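Side-chain contacts in WbbM protein (Klebsiella pneumoniae, PDB 6U4B), which is thought to act as a bifunctional, trimeric glycosyltransferase that polymerises O-antigen polysaccharide: residues K166-H171 / G210-M215; I201-D206 / L269-E274; S227-S232 / N263-K268. All coordinates share one frame; numbering follows the deposited sequence.

Interaction 1 of 3, residues K166-H171 / G210-M215; sequences KNNYDH and GYYTNM
The phenol of Tyr212 reaches the side-chain amide of Asn168 and hands its hydroxyl proton to the carbonyl: OH lies 2.5 Å from OD1 of Asn168, a short bond. It arrives at a bend, with a C=O...donor angle of 117° and a tilt out of the carbonyl plane, while OD1 sits close to the plane of the phenol ring. Asparagine suits the place because its amide works at both ends: ND2 of Asn168 is hydrogen-bonded to the backbone oxygens of Phe204 and Asp209, which fixes the rotation that offers OD1 to the tyrosine. A water adds a second bond at the hydroxyl, donating to Tyr212 OH and, at 2.7 Å, to the backbone O of Asn168.

These bonds tie the start of the short helix 168-173 to the loop between strands 209-210 and 216-219, within the DUF4422 region; Tyr212 is the centre of an inverse gamma turn in that loop.

The aromatic contribution comes from His171, one helical turn further on. With CG turned opposite the backbone N (chi1 -168°), its imidazole directs an edge at the phenol in an offset edge-to-face pair, centroids 5.5 Å apart and planes at 79°. CD2 of His171 comes within 3.9 Å of Tyr212 CE2, while ND1 is hydrogen-bonded to Ser165 OG.

A capping bond sets the helix start: Asn167 is the N-cap, its OD1 accepting from Asp170 N at 2.8 Å. Separately, Asp170 OD2 takes the backbone N of Lys166 on its anti lone pair.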
loop_
_atom_site.group_PDB
_atom_site.type_symbol
_atom_site.label_atom_id
_atom_site.label_comp_id
_atom_site.label_asym_id
_atom_site.label_seq_id
_atom_site.Cartn_x
_atom_site.Cartn_y
_atom_site.Cartn_z
ATOM N N LYS A 166 -59.104 13.504 27.868
ATOM C CA LYS A 166 -60.379 12.917 28.264
ATOM C C LYS A 166 -60.211 11.477 28.736
ATOM O O LYS A 166 -60.854 11.059 29.707
ATOM C CB LYS A 166 -61.373 12.984 27.103
ATOM C CG LYS A 166 -62.697 12.286 27.376
ATOM C CD LYS A 166 -63.696 12.511 26.251
ATOM C CE LYS A 166 -65.009 11.795 26.533
ATOM N NZ LYS A 166 -66.042 12.086 25.502
ATOM N N ASN A 167 -59.354 10.712 28.068
ATOM C CA ASN A 167 -59.119 9.313 28.409
ATOM C C ASN A 167 -57.776 8.907 27.803
ATOM O O ASN A 167 -57.064 9.732 27.231
ATOM C CB ASN A 167 -60.285 8.439 27.931
ATOM C CG ASN A 167 -60.645 8.680 26.475
ATOM O OD1 ASN A 167 -59.773 8.847 25.623
ATOM N ND2 ASN A 167 -61.940 8.695 26.184
ATOM N N ASN A 168 -57.427 7.622 27.938
ATOM C CA ASN A 168 -56.105 7.175 27.503
ATOM C C ASN A 168 -55.963 7.243 25.988
ATOM O O ASN A 168 -54.880 7.548 25.475
ATOM C CB ASN A 168 -55.838 5.757 28.008
ATOM C CG ASN A 168 -55.605 5.708 29.505
ATOM O OD1 ASN A 168 -54.746 6.413 30.039
ATOM N ND2 ASN A 168 -56.382 4.880 30.195
ATOM N N TYR A 169 -57.041 6.955 25.255
ATOM C CA TYR A 169 -57.007 7.103 23.805
ATOM C C TYR A 169 -56.761 8.554 23.418
ATOM O O TYR A 169 -55.867 8.855 22.620
ATOM C CB TYR A 169 -58.316 6.600 23.194
ATOM C CG TYR A 169 -58.398 6.769 21.690
ATOM C CD1 TYR A 169 -58.890 7.939 21.125
ATOM C CD2 TYR A 169 -57.985 5.757 20.836
ATOM C CE1 TYR A 169 -58.963 8.097 19.756
ATOM C CE2 TYR A 169 -58.058 5.905 19.465
ATOM C CZ TYR A 169 -58.547 7.076 18.931
ATOM O OH TYR A 169 -58.619 7.227 17.565
ATOM N N ASP A 170 -57.553 9.469 23.981
ATOM C CA ASP A 170 -57.395 10.886 23.676
ATOM C C ASP A 170 -56.024 11.398 24.097
ATOM O O ASP A 170 -55.501 12.342 23.492
ATOM C CB ASP A 170 -58.514 11.680 24.356
ATOM C CG ASP A 170 -58.516 13.143 23.966
ATOM O OD1 ASP A 170 -58.372 13.447 22.762
ATOM O OD2 ASP A 170 -58.684 13.992 24.868
ATOM N N HIS A 171 -55.418 10.782 25.117
ATOM C CA HIS A 171 -54.095 11.205 25.559
ATOM C C HIS A 171 -53.038 10.901 24.505
ATOM O O HIS A 171 -52.077 11.663 24.342
ATOM C CB HIS A 171 -53.741 10.529 26.884
ATOM C CG HIS A 171 -52.539 11.114 27.559
ATOM N ND1 HIS A 171 -52.501 12.415 28.011
ATOM C CD2 HIS A 171 -51.334 10.575 27.864
ATOM C CE1 HIS A 171 -51.325 12.654 28.564
ATOM N NE2 HIS A 171 -50.599 11.553 28.488
ATOM N N GLY A 210 -53.657 4.890 33.895
ATOM C CA GLY A 210 -52.958 3.697 33.461
ATOM C C GLY A 210 -51.492 3.792 33.808
ATOM O O GLY A 210 -50.998 4.821 34.282
ATOM N N TYR A 211 -50.794 2.687 33.560
ATOM C CA TYR A 211 -49.368 2.587 33.856
ATOM C C TYR A 211 -48.589 3.072 32.641
ATOM O O TYR A 211 -48.374 2.324 31.684
ATOM C CB TYR A 211 -48.994 1.157 34.225
ATOM C CG TYR A 211 -49.807 0.584 35.363
ATOM C CD1 TYR A 211 -50.855 -0.293 35.120
ATOM C CD2 TYR A 211 -49.525 0.919 36.681
ATOM C CE1 TYR A 211 -51.599 -0.822 36.156
ATOM C CE2 TYR A 211 -50.263 0.394 37.726
ATOM C CZ TYR A 211 -51.299 -0.474 37.458
ATOM O OH TYR A 211 -52.039 -1.000 38.496
ATOM N N TYR A 212 -48.166 4.338 32.675
ATOM C CA TYR A 212 -47.378 4.923 31.591
ATOM C C TYR A 212 -45.903 4.715 31.917
ATOM O O TYR A 212 -45.199 5.601 32.410
ATOM C CB TYR A 212 -47.738 6.390 31.399
ATOM C CG TYR A 212 -49.055 6.556 30.680
ATOM C CD1 TYR A 212 -50.260 6.496 31.370
ATOM C CD2 TYR A 212 -49.095 6.739 29.304
ATOM C CE1 TYR A 212 -51.467 6.630 30.710
ATOM C CE2 TYR A 212 -50.294 6.876 28.637
ATOM C CZ TYR A 212 -51.478 6.820 29.343
ATOM O OH TYR A 212 -52.673 6.956 28.679
ATOM N N THR A 213 -45.435 3.505 31.625
ATOM C CA THR A 213 -44.119 3.067 32.056
ATOM C C THR A 213 -43.727 1.832 31.261
ATOM O O THR A 213 -44.570 1.163 30.655
ATOM C CB THR A 213 -44.102 2.754 33.555
ATOM O OG1 THR A 213 -42.761 2.486 33.981
ATOM C CG2 THR A 213 -44.973 1.536 33.845
ATOM N N ASN A 214 -42.424 1.552 31.261
ATOM C CA ASN A 214 -41.882 0.261 30.860
ATOM C C ASN A 214 -41.096 -0.366 32.006
ATOM O O ASN A 214 -40.265 -1.252 31.786
ATOM C CB ASN A 214 -41.007 0.405 29.613
ATOM C CG ASN A 214 -40.081 1.600 29.693
ATOM O OD1 ASN A 214 -40.380 2.588 30.363
ATOM N ND2 ASN A 214 -38.952 1.522 29.007
ATOM N N MET A 215 -41.348 0.095 33.226
ATOM C CA MET A 215 -40.635 -0.344 34.415
ATOM C C MET A 215 -41.550 -1.269 35.208
ATOM O O MET A 215 -42.613 -0.845 35.675
ATOM C CB MET A 215 -40.212 0.866 35.247
ATOM C CG MET A 215 -39.211 0.583 36.347
ATOM S SD MET A 215 -38.394 2.097 36.889
ATOM C CE MET A 215 -39.799 3.080 37.408
HETATM O O HOH W 1 -52.310 7.181 26.178
#

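Interaction 2 of 3, residues I201-D206 / L269-E274; sequences IKTFND and LQQDGE
Gln271 and Thr203 meet through one polar pair, NE2 of Gln271 donating to OG1 of Thr203 over 3.2 Å. The bond is weak: its N-H...acceptor angle of 131° is well bent. The two side chains approach from opposite directions, and the amide nitrogen is the atom of Gln271 that does the touching, lying also 3.9 Å from Thr203 CB. Glutamine is suited to such a span because it carries an amide on a long, flexible stem. Here the stem is extended beyond CG (chi2 171°), which lets NE2 span the gap at this end, where the CA atoms of Thr203 and Gln271 are 10.2 Å apart.

The hydroxyl is positioned by its own helix. OG1 of Thr203 stands beside the backbone N (chi1 -59°) and is hydrogen-bonded to the carbonyl oxygen of Thr199, one turn back, an arrangement well known for threonine in helices. Because that carbonyl can only accept, the hydroxyl gives its proton there and its oxygen accepts, weakly, from the glutamine.

The contact is a surface bridge at the flank of a helix-helix interface in the DUF4422 region, between helix 198-206 and the C-terminal end of helix 253-272. Ile201 and Phe204 carry the packing beside it: Ile201 rests on Ile264, and the ring of Phe204 on Arg260, Asn263 and Ile267, which recur about once a turn on one side of helix 253-272. Behind them, Ile201 also touches Ile187 and Val190 of helix 180-193, and Asn205 OD1 is hydrogen-bonded to Tyr183 OH of that helix. Beyond Gln271, Asp272 forms a salt bridge back to Lys268, and Gly273 is the first residue to depart from helical backbone angles.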
loop_
_atom_site.group_PDB
_atom_site.type_symbol
_atom_site.label_atom_id
_atom_site.label_comp_id
_atom_site.label_asym_id
_atom_site.label_seq_id
_atom_site.Cartn_x
_atom_site.Cartn_y
_atom_site.Cartn_z
ATOM N N ILE A 201 -59.293 -3.678 25.342
ATOM C CA ILE A 201 -58.904 -2.493 24.580
ATOM C C ILE A 201 -59.853 -1.339 24.876
ATOM O O ILE A 201 -59.425 -0.199 25.099
ATOM C CB ILE A 201 -58.864 -2.810 23.075
ATOM C CG1 ILE A 201 -57.793 -3.861 22.776
ATOM C CG2 ILE A 201 -58.621 -1.543 22.268
ATOM C CD1 ILE A 201 -57.872 -4.423 21.370
ATOM N N LYS A 202 -61.161 -1.620 24.877
ATOM C CA LYS A 202 -62.146 -0.582 25.163
ATOM C C LYS A 202 -61.993 -0.045 26.579
ATOM O O LYS A 202 -62.114 1.164 26.808
ATOM C CB LYS A 202 -63.564 -1.122 24.970
ATOM C CG LYS A 202 -63.931 -1.490 23.549
ATOM C CD LYS A 202 -65.414 -1.821 23.472
ATOM C CE LYS A 202 -65.816 -2.265 22.081
ATOM N NZ LYS A 202 -65.193 -3.563 21.712
ATOM N N THR A 203 -61.742 -0.933 27.543
ATOM C CA THR A 203 -61.622 -0.514 28.935
ATOM C C THR A 203 -60.476 0.473 29.112
ATOM O O THR A 203 -60.641 1.532 29.730
ATOM C CB THR A 203 -61.419 -1.735 29.834
ATOM O OG1 THR A 203 -62.528 -2.630 29.689
ATOM C CG2 THR A 203 -61.300 -1.313 31.292
ATOM N N PHE A 204 -59.307 0.145 28.563
ATOM C CA PHE A 204 -58.149 1.019 28.713
ATOM C C PHE A 204 -58.345 2.331 27.965
ATOM O O PHE A 204 -58.061 3.408 28.502
ATOM C CB PHE A 204 -56.886 0.314 28.224
ATOM C CG PHE A 204 -55.720 1.239 28.045
ATOM C CD1 PHE A 204 -55.094 1.803 29.144
ATOM C CD2 PHE A 204 -55.262 1.562 26.780
ATOM C CE1 PHE A 204 -54.021 2.664 28.986
ATOM C CE2 PHE A 204 -54.191 2.420 26.613
ATOM C CZ PHE A 204 -53.568 2.972 27.717
ATOM N N ASN A 205 -58.824 2.259 26.720
ATOM C CA ASN A 205 -58.972 3.470 25.918
ATOM C C ASN A 205 -59.961 4.443 26.548
ATOM O O ASN A 205 -59.765 5.662 26.483
ATOM C CB ASN A 205 -59.401 3.109 24.495
ATOM C CG ASN A 205 -58.230 2.689 23.624
ATOM O OD1 ASN A 205 -57.088 3.078 23.872
ATOM N ND2 ASN A 205 -58.509 1.895 22.595
ATOM N N ASP A 206 -61.022 3.930 27.170
ATOM C CA ASP A 206 -62.001 4.788 27.825
ATOM C C ASP A 206 -61.621 5.151 29.255
ATOM O O ASP A 206 -62.268 6.023 29.845
ATOM C CB ASP A 206 -63.385 4.130 27.830
ATOM C CG ASP A 206 -64.007 4.061 26.447
ATOM O OD1 ASP A 206 -65.145 3.560 26.332
ATOM O OD2 ASP A 206 -63.351 4.496 25.476
ATOM N N LEU A 269 -55.699 -9.617 31.780
ATOM C CA LEU A 269 -55.396 -10.616 32.801
ATOM C C LEU A 269 -56.273 -10.433 34.033
ATOM O O LEU A 269 -56.697 -11.417 34.652
ATOM C CB LEU A 269 -53.917 -10.548 33.179
ATOM C CG LEU A 269 -52.985 -11.595 32.567
ATOM C CD1 LEU A 269 -53.214 -11.723 31.067
ATOM C CD2 LEU A 269 -51.534 -11.244 32.862
ATOM N N GLN A 270 -56.560 -9.182 34.401
ATOM C CA GLN A 270 -57.430 -8.928 35.545
ATOM C C GLN A 270 -58.878 -9.293 35.246
ATOM O O GLN A 270 -59.609 -9.718 36.147
ATOM C CB GLN A 270 -57.323 -7.462 35.964
ATOM C CG GLN A 270 -55.925 -7.060 36.407
ATOM C CD GLN A 270 -55.733 -5.558 36.472
ATOM O OE1 GLN A 270 -56.107 -4.831 35.551
ATOM N NE2 GLN A 270 -55.145 -5.084 37.565
ATOM N N GLN A 271 -59.309 -9.142 33.991
ATOM C CA GLN A 271 -60.682 -9.487 33.639
ATOM C C GLN A 271 -60.886 -10.994 33.559
ATOM O O GLN A 271 -61.992 -11.481 33.821
ATOM C CB GLN A 271 -61.067 -8.828 32.313
ATOM C CG GLN A 271 -61.227 -7.321 32.395
ATOM C CD GLN A 271 -61.389 -6.674 31.033
ATOM O OE1 GLN A 271 -61.098 -7.284 30.001
ATOM N NE2 GLN A 271 -61.854 -5.430 31.023
ATOM N N ASP A 272 -59.841 -11.747 33.208
ATOM C CA ASP A 272 -59.990 -13.194 33.090
ATOM C C ASP A 272 -60.122 -13.857 34.457
ATOM O O ASP A 272 -60.955 -14.752 34.639
ATOM C CB ASP A 272 -58.814 -13.785 32.318
ATOM C CG ASP A 272 -58.923 -13.553 30.824
ATOM O OD1 ASP A 272 -60.062 -13.406 30.324
ATOM O OD2 ASP A 272 -57.875 -13.525 30.144
ATOM N N GLY A 273 -59.315 -13.435 35.426
ATOM C CA GLY A 273 -59.374 -14.020 36.749
ATOM C C GLY A 273 -58.512 -13.294 37.759
ATOM O O GLY A 273 -58.514 -12.062 37.818
ATOM N N GLU A 274 -57.768 -14.051 38.559
ATOM C CA GLU A 274 -56.911 -13.457 39.571
ATOM C C GLU A 274 -55.739 -12.721 38.929
ATOM O O GLU A 274 -55.283 -13.060 37.835
ATOM C CB GLU A 274 -56.383 -14.535 40.521
ATOM C CG GLU A 274 -55.674 -15.698 39.824
ATOM C CD GLU A 274 -54.229 -15.392 39.450
ATOM O OE1 GLU A 274 -53.635 -14.471 40.050
ATOM O OE2 GLU A 274 -53.690 -16.073 38.550
#

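Interaction 3 of 3, residues S227-S232 / N263-K268; sequences SEWLFS and NIYIIK
Ile264 brings its CG2 methyl obliquely to the Trp229 indole, 4.5 Å from CZ2, a loose apolar touch from a branched side chain buried in the domain core.

Tyr265 makes the main contact. Its CB lies over the face of the six-membered ring of Trp229, 4.0 Å from the centroid and 27° off the ring normal, a CH-pi contact in which CZ3 of Trp229 is the nearest atom, 3.6 Å from CB. The phenol then runs on across the same indole, with CD1 of Tyr265 3.8 Å from Trp229 CE3. The two rings meet obliquely, their planes at 44°. Trp229 leaves the backbone with CG opposite N (chi1 177°), Tyr265 does the same, and the two side chains slide past one another in opposite directions.

This is the hydrophobic seam between helices 220-240 and 253-272 of the DUF4422 region, where the broad indole of Trp229 reaches from one helix to the other; Trp229 also stacks on Tyr197 and meets Leu261. Tyrosine combines an apolar ring with a polar end, and the hydroxyl of this buried tyrosine is hydrogen-bonded to Asp225 OD2.

Lys268, a turn further, joins the same aromatic cluster through a cation-pi contact with Tyr197. On the facing helix, Ser232 OG donates to the backbone O of Trp229 at 2.8 Å.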
loop_
_atom_site.group_PDB
_atom_site.type_symbol
_atom_site.label_atom_id
_atom_site.label_comp_id
_atom_site.label_asym_id
_atom_site.label_seq_id
_atom_site.Cartn_x
_atom_site.Cartn_y
_atom_site.Cartn_z
ATOM N N SER A 227 -44.338 -11.313 26.513
ATOM C CA SER A 227 -43.341 -11.087 25.472
ATOM C C SER A 227 -43.819 -11.623 24.126
ATOM O O SER A 227 -43.765 -10.917 23.112
ATOM C CB SER A 227 -42.011 -11.734 25.866
ATOM O OG SER A 227 -41.521 -11.192 27.082
ATOM N N GLU A 228 -44.284 -12.874 24.098
ATOM C CA GLU A 228 -44.796 -13.444 22.854
ATOM C C GLU A 228 -45.969 -12.631 22.325
ATOM O O GLU A 228 -46.095 -12.424 21.112
ATOM C CB GLU A 228 -45.208 -14.901 23.074
ATOM C CG GLU A 228 -44.053 -15.848 23.352
ATOM C CD GLU A 228 -44.523 -17.220 23.799
ATOM O OE1 GLU A 228 -45.716 -17.358 24.147
ATOM O OE2 GLU A 228 -43.702 -18.162 23.804
ATOM N N TRP A 229 -46.826 -12.150 23.225
ATOM C CA TRP A 229 -47.986 -11.367 22.819
ATOM C C TRP A 229 -47.571 -9.994 22.305
ATOM O O TRP A 229 -48.000 -9.570 21.224
ATOM C CB TRP A 229 -48.951 -11.244 24.000
ATOM C CG TRP A 229 -50.168 -10.401 23.753
ATOM C CD1 TRP A 229 -51.360 -10.813 23.231
ATOM C CD2 TRP A 229 -50.321 -9.008 24.050
ATOM N NE1 TRP A 229 -52.241 -9.761 23.172
ATOM C CE2 TRP A 229 -51.627 -8.641 23.671
ATOM C CE3 TRP A 229 -49.477 -8.033 24.596
ATOM C CZ2 TRP A 229 -52.112 -7.341 23.818
ATOM C CZ3 TRP A 229 -49.958 -6.745 24.739
ATOM C CH2 TRP A 229 -51.263 -6.410 24.353
ATOM N N LEU A 230 -46.726 -9.287 23.060
ATOM C CA LEU A 230 -46.366 -7.919 22.694
ATOM C C LEU A 230 -45.626 -7.873 21.363
ATOM O O LEU A 230 -45.959 -7.072 20.482
ATOM C CB LEU A 230 -45.515 -7.285 23.794
ATOM C CG LEU A 230 -44.939 -5.902 23.474
ATOM C CD1 LEU A 230 -46.042 -4.855 23.401
ATOM C CD2 LEU A 230 -43.872 -5.499 24.486
ATOM N N PHE A 231 -44.616 -8.727 21.194
ATOM C CA PHE A 231 -43.779 -8.629 20.007
ATOM C C PHE A 231 -44.427 -9.236 18.771
ATOM O O PHE A 231 -44.040 -8.877 17.656
ATOM C CB PHE A 231 -42.412 -9.260 20.274
ATOM C CG PHE A 231 -41.522 -8.403 21.126
ATOM C CD1 PHE A 231 -40.866 -7.315 20.579
ATOM C CD2 PHE A 231 -41.367 -8.662 22.478
ATOM C CE1 PHE A 231 -40.058 -6.511 21.357
ATOM C CE2 PHE A 231 -40.560 -7.860 23.265
ATOM C CZ PHE A 231 -39.905 -6.782 22.703
ATOM N N SER A 232 -45.406 -10.131 18.933
ATOM C CA SER A 232 -46.199 -10.550 17.782
ATOM C C SER A 232 -46.989 -9.377 17.218
ATOM O O SER A 232 -47.138 -9.243 15.996
ATOM C CB SER A 232 -47.140 -11.691 18.168
ATOM O OG SER A 232 -48.193 -11.226 18.995
ATOM N N ASN A 263 -50.778 -1.871 29.220
ATOM C CA ASN A 263 -52.007 -1.725 29.995
ATOM C C ASN A 263 -53.113 -2.631 29.469
ATOM O O ASN A 263 -53.835 -3.255 30.255
ATOM C CB ASN A 263 -52.464 -0.268 29.977
ATOM C CG ASN A 263 -51.594 0.626 30.833
ATOM O OD1 ASN A 263 -51.884 0.849 32.010
ATOM N ND2 ASN A 263 -50.521 1.147 30.249
ATOM N N ILE A 264 -53.273 -2.700 28.144
ATOM C CA ILE A 264 -54.293 -3.568 27.559
ATOM C C ILE A 264 -54.066 -5.013 27.982
ATOM O O ILE A 264 -55.017 -5.741 28.297
ATOM C CB ILE A 264 -54.301 -3.415 26.026
ATOM C CG1 ILE A 264 -54.738 -1.999 25.635
ATOM C CG2 ILE A 264 -55.195 -4.463 25.382
ATOM C CD1 ILE A 264 -54.591 -1.698 24.159
ATOM N N TYR A 265 -52.802 -5.442 28.019
ATOM C CA TYR A 265 -52.489 -6.813 28.406
ATOM C C TYR A 265 -52.812 -7.069 29.874
ATOM O O TYR A 265 -53.379 -8.113 30.215
ATOM C CB TYR A 265 -51.016 -7.111 28.119
ATOM C CG TYR A 265 -50.566 -8.481 28.573
ATOM C CD1 TYR A 265 -50.764 -9.600 27.774
ATOM C CD2 TYR A 265 -49.940 -8.656 29.799
ATOM C CE1 TYR A 265 -50.355 -10.854 28.187
ATOM C CE2 TYR A 265 -49.528 -9.905 30.221
ATOM C CZ TYR A 265 -49.737 -11.000 29.412
ATOM O OH TYR A 265 -49.322 -12.243 29.833
ATOM N N ILE A 266 -52.453 -6.132 30.757
ATOM C CA ILE A 266 -52.712 -6.316 32.182
ATOM C C ILE A 266 -54.208 -6.332 32.459
ATOM O O ILE A 266 -54.700 -7.168 33.227
ATOM C CB ILE A 266 -51.998 -5.224 33.000
ATOM C CG1 ILE A 266 -50.484 -5.432 32.970
ATOM C CG2 ILE A 266 -52.507 -5.206 34.438
ATOM C CD1 ILE A 266 -49.711 -4.386 33.738
ATOM N N ILE A 267 -54.957 -5.418 31.837
ATOM C CA ILE A 267 -56.397 -5.345 32.067
ATOM C C ILE A 267 -57.069 -6.645 31.646
ATOM O O ILE A 267 -58.003 -7.121 32.305
ATOM C CB ILE A 267 -56.987 -4.126 31.332
ATOM C CG1 ILE A 267 -56.524 -2.830 32.003
ATOM C CG2 ILE A 267 -58.510 -4.199 31.285
ATOM C CD1 ILE A 267 -56.943 -1.581 31.270
ATOM N N LYS A 268 -56.593 -7.252 30.557
ATOM C CA LYS A 268 -57.132 -8.536 30.121
ATOM C C LYS A 268 -56.880 -9.624 31.158
ATOM O O LYS A 268 -57.747 -10.472 31.403
ATOM C CB LYS A 268 -56.521 -8.917 28.773
ATOM C CG LYS A 268 -56.704 -10.369 28.366
ATOM C CD LYS A 268 -58.151 -10.691 28.054
ATOM C CE LYS A 268 -58.255 -12.003 27.297
ATOM N NZ LYS A 268 -57.421 -13.067 27.921
#

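Overall arrangement
From the N terminus, the chain passes helix 168-173, where interaction 1 opens, then helices 180-193 and 198-206, the latter opening interaction 2. Interaction 1 closes its loop at 210-215, before interaction 2 has closed, and the two therefore cross. Helix 220-240 next starts interaction 3, which closes on helix 253-272 and so lies wholly within the span of interaction 2, completed at the end of that same helix. Interactions 1 and 3 follow in series, joined where Asn263 OD1 accepts from Tyr211 N at 2.6 Å. Helix 253-272 is thus common ground, tying helices 198-206 and 220-240 to the loop before strand 216-219, far from the magnesium site.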